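Local coordinates for protein SusD homolog (Bacteroides thetaiotaomicron, PDB 3SGH) that is a SusD-like protein, probably an outer-membrane lipoprotein that binds glycans at the cell surface for uptake into the cell, at residues V256-G261 with V410-W415. Numbering follows the deposited sequence.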
ATOM      1  N   VAL A 256       8.774  13.109  -4.271  1.00 12.44           N
ATOM      2  CA  VAL A 256       9.900  14.030  -4.019  1.00 13.36           C
ATOM      3  C   VAL A 256       9.485  15.470  -4.364  1.00 13.77           C
ATOM      4  O   VAL A 256       9.754  16.410  -3.627  1.00 14.06           O
ATOM      5  CB  VAL A 256      11.185  13.621  -4.805  1.00 13.79           C
ATOM      6  CG1 VAL A 256      12.290  14.652  -4.592  1.00 15.62           C
ATOM      7  CG2 VAL A 256      11.642  12.170  -4.374  1.00 13.62           C
ATOM      8  N   SER A 257       8.836  15.661  -5.510  1.00 13.29           N
ATOM      9  CA  SER A 257       8.346  17.001  -5.920  1.00 14.35           C
ATOM     10  C   SER A 257       7.293  17.593  -4.976  1.00 14.28           C
ATOM     11  O   SER A 257       7.320  18.805  -4.652  1.00 13.55           O
ATOM     12  CB  SER A 257       7.777  16.948  -7.350  1.00 14.79           C
ATOM     13  OG  SER A 257       8.839  16.691  -8.246  1.00 17.81           O
ATOM     14  N   TYR A 258       6.350  16.788  -4.510  1.00 14.17           N
ATOM     15  CA  TYR A 258       5.421  17.318  -3.517  1.00 13.96           C
ATOM     16  C   TYR A 258       6.207  17.814  -2.279  1.00 14.49           C
ATOM     17  O   TYR A 258       6.003  18.926  -1.772  1.00 15.37           O
ATOM     18  CB  TYR A 258       4.443  16.256  -3.052  1.00 13.89           C
ATOM     19  CG  TYR A 258       3.120  16.131  -3.843  1.00 12.84           C
ATOM     20  CD1 TYR A 258       3.048  15.513  -5.076  1.00 13.06           C
ATOM     21  CD2 TYR A 258       1.951  16.616  -3.289  1.00 16.27           C
ATOM     22  CE1 TYR A 258       1.807  15.361  -5.736  1.00 15.70           C
ATOM     23  CE2 TYR A 258       0.753  16.465  -3.919  1.00 16.82           C
ATOM     24  CZ  TYR A 258       0.684  15.858  -5.143  1.00 16.30           C
ATOM     25  OH  TYR A 258      -0.552  15.688  -5.715  1.00 19.68           O
HETATM   26  N   MSE A 259       7.113  16.976  -1.791  1.00 14.33           N
HETATM   27  CA  MSE A 259       7.910  17.298  -0.606  1.00 14.36           C
HETATM   28  C   MSE A 259       8.928  18.440  -0.791  1.00 15.19           C
HETATM   29  O   MSE A 259       9.152  19.219   0.140  1.00 15.62           O
HETATM   30  CB  MSE A 259       8.565  16.017  -0.110  1.00 14.22           C
HETATM   31  CG  MSE A 259       7.527  15.014   0.412  1.00 13.72           C
HETATM   32 SE   MSE A 259       8.320  13.365   1.012  0.75 11.46          SE
HETATM   33  CE  MSE A 259       9.025  14.019   2.724  1.00 15.09           C
ATOM     34  N   ASN A 260       9.479  18.603  -1.989  1.00 14.98           N
ATOM     35  CA  ASN A 260      10.346  19.753  -2.293  1.00 15.60           C
ATOM     36  C   ASN A 260       9.529  21.069  -2.223  1.00 17.07           C
ATOM     37  O   ASN A 260       9.977  22.061  -1.643  1.00 17.08           O
ATOM     38  CB  ASN A 260      11.008  19.620  -3.663  1.00 16.32           C
ATOM     39  CG  ASN A 260      12.256  18.738  -3.652  1.00 16.29           C
ATOM     40  OD1 ASN A 260      12.899  18.559  -2.622  1.00 15.93           O
ATOM     41  ND2 ASN A 260      12.638  18.246  -4.832  1.00 15.94           N
ATOM     42  N   GLY A 261       8.321  21.045  -2.784  1.00 16.31           N
ATOM     43  CA  GLY A 261       7.437  22.219  -2.771  1.00 17.31           C
ATOM     44  C   GLY A 261       7.110  22.632  -1.354  1.00 17.00           C
ATOM     45  O   GLY A 261       7.039  23.825  -1.052  1.00 17.82           O
ATOM     46  N   VAL A 410      -6.154  15.928   3.630  1.00 15.78           N
ATOM     47  CA  VAL A 410      -6.002  14.699   4.412  1.00 15.39           C
ATOM     48  C   VAL A 410      -5.214  13.605   3.646  1.00 14.69           C
ATOM     49  O   VAL A 410      -4.248  13.031   4.141  1.00 14.91           O
ATOM     50  CB  VAL A 410      -7.364  14.212   4.913  1.00 15.73           C
ATOM     51  CG1 VAL A 410      -7.334  12.779   5.445  1.00 16.06           C
ATOM     52  CG2 VAL A 410      -7.924  15.209   5.972  1.00 14.76           C
ATOM     53  N   LEU A 411      -5.677  13.265   2.442  1.00 14.38           N
ATOM     54  CA  LEU A 411      -5.067  12.187   1.689  1.00 14.37           C
ATOM     55  C   LEU A 411      -3.666  12.474   1.164  1.00 15.27           C
ATOM     56  O   LEU A 411      -2.847  11.549   1.047  1.00 16.06           O
ATOM     57  CB  LEU A 411      -5.992  11.751   0.548  1.00 14.31           C
ATOM     58  CG  LEU A 411      -7.303  11.220   1.073  1.00 17.38           C
ATOM     59  CD1 LEU A 411      -8.144  10.720  -0.107  1.00 14.05           C
ATOM     60  CD2 LEU A 411      -7.069  10.122   2.097  1.00 15.19           C
ATOM     61  N   THR A 412      -3.351  13.728   0.885  1.00 15.54           N
ATOM     62  CA  THR A 412      -1.965  14.092   0.528  1.00 14.70           C
ATOM     63  C   THR A 412      -0.985  13.885   1.697  1.00 15.14           C
ATOM     64  O   THR A 412       0.095  13.280   1.516  1.00 14.87           O
ATOM     65  CB  THR A 412      -1.888  15.529  -0.035  1.00 15.09           C
ATOM     66  OG1 THR A 412      -2.747  15.610  -1.177  1.00 15.06           O
ATOM     67  CG2 THR A 412      -0.438  15.887  -0.473  1.00 15.29           C
ATOM     68  N   GLN A 413      -1.291  14.429   2.882  1.00 14.39           N
ATOM     69  CA  GLN A 413      -0.425  14.198   4.055  1.00 14.73           C
ATOM     70  C   GLN A 413      -0.432  12.710   4.456  1.00 15.04           C
ATOM     71  O   GLN A 413       0.578  12.172   4.874  1.00 15.25           O
ATOM     72  CB  GLN A 413      -0.788  15.102   5.226  1.00 15.16           C
ATOM     73  CG  GLN A 413      -0.440  16.539   4.968  1.00 16.23           C
ATOM     74  CD  GLN A 413       1.079  16.766   4.895  1.00 15.67           C
ATOM     75  OE1 GLN A 413       1.819  16.091   5.551  1.00 15.60           O
ATOM     76  NE2 GLN A 413       1.516  17.695   4.064  1.00 15.81           N
ATOM     77  N   LYS A 414      -1.564  12.041   4.293  1.00 14.89           N
ATOM     78  CA  LYS A 414      -1.584  10.603   4.579  1.00 14.51           C
ATOM     79  C   LYS A 414      -0.593   9.864   3.682  1.00 14.37           C
ATOM     80  O   LYS A 414       0.133   8.939   4.118  1.00 12.54           O
ATOM     81  CB  LYS A 414      -2.976  10.037   4.385  1.00 14.53           C
ATOM     82  CG  LYS A 414      -3.077   8.528   4.571  1.00 15.33           C
ATOM     83  CD  LYS A 414      -4.495   8.071   4.143  1.00 18.10           C
ATOM     84  CE  LYS A 414      -4.703   6.597   4.144  1.00 20.52           C
ATOM     85  NZ  LYS A 414      -5.999   6.229   3.518  1.00 20.29           N
ATOM     86  N   TRP A 415      -0.603  10.246   2.400  1.00 14.72           N
ATOM     87  CA  TRP A 415       0.241   9.623   1.389  1.00 14.19           C
ATOM     88  C   TRP A 415       1.720   9.875   1.667  1.00 13.50           C
ATOM     89  O   TRP A 415       2.533   8.946   1.592  1.00 12.88           O
ATOM     90  CB  TRP A 415      -0.188  10.129   0.028  1.00 14.31           C
ATOM     91  CG  TRP A 415       0.762   9.839  -1.076  1.00 14.77           C
ATOM     92  CD1 TRP A 415       1.081   8.617  -1.596  1.00 13.81           C
ATOM     93  CD2 TRP A 415       1.441  10.813  -1.855  1.00 14.91           C
ATOM     94  NE1 TRP A 415       1.924   8.787  -2.674  1.00 13.68           N
ATOM     95  CE2 TRP A 415       2.184  10.131  -2.824  1.00 14.07           C
ATOM     96  CE3 TRP A 415       1.513  12.207  -1.814  1.00 13.55           C
ATOM     97  CZ2 TRP A 415       2.976  10.798  -3.738  1.00 14.06           C
ATOM     98  CZ3 TRP A 415       2.264  12.853  -2.759  1.00 16.19           C
ATOM     99  CH2 TRP A 415       2.983  12.162  -3.690  1.00 16.85           C
TER
HETATM  100  O   HOH W   1      -2.887  15.589  -3.934  1.00 15.44           O
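Y258 and W415 form a T-shaped aromatic pair. The indole presents the edge of its six-membered ring to one face of the phenol. The ring centroids are 4.8 Å apart and the planes meet at 78°. W415 CZ3 sits over the centre of the Y258 ring and comes to 3.6 Å from Y258 CG. W415 CH2 touches the same face at Y258 CD1, also at 3.6 Å. With its CG anti to the backbone N (chi1 166°), W415 extends from its helix to bring this edge to the tyrosine. S47 O accepts a hydrogen bond from W415 NE1 and helps fix the rotation of the indole. T412 adds a smaller apolar touch. Its methyl CG2 approaches the Y258 ring obliquely, 3.7 Å from Y258 CE2.

The contact joins helix 253-261 to helix 403-417 in a SusD-like chain, a family built around an alpha-alpha superhelix of the TPR clan. Between residues 256-261 and 410-415 the nearest CA atoms, Y258 CA and T412 CA, are 9.0 Å apart. Side chains bridge the distance, and all three are buried. P371, N389 and S391, from loops, also touch Y258.

Between the two segments the hydroxyl end is looser: Y258 OH and T412 OG1 do not meet directly but share a water. It lies 2.9 Å from Y258 OH and 2.8 Å from T412 OG1, to which it donates. T412 OG1 is also hydrogen-bonded to E408 O, one turn back on its own helix. Y258 OH has a weak hydrogen bond from R436 N. Replacing Y258 by an alanine removes the ring, and would probably open a gap beside the W415 edge and T412 CG2 and leave the water without its tyrosine partner.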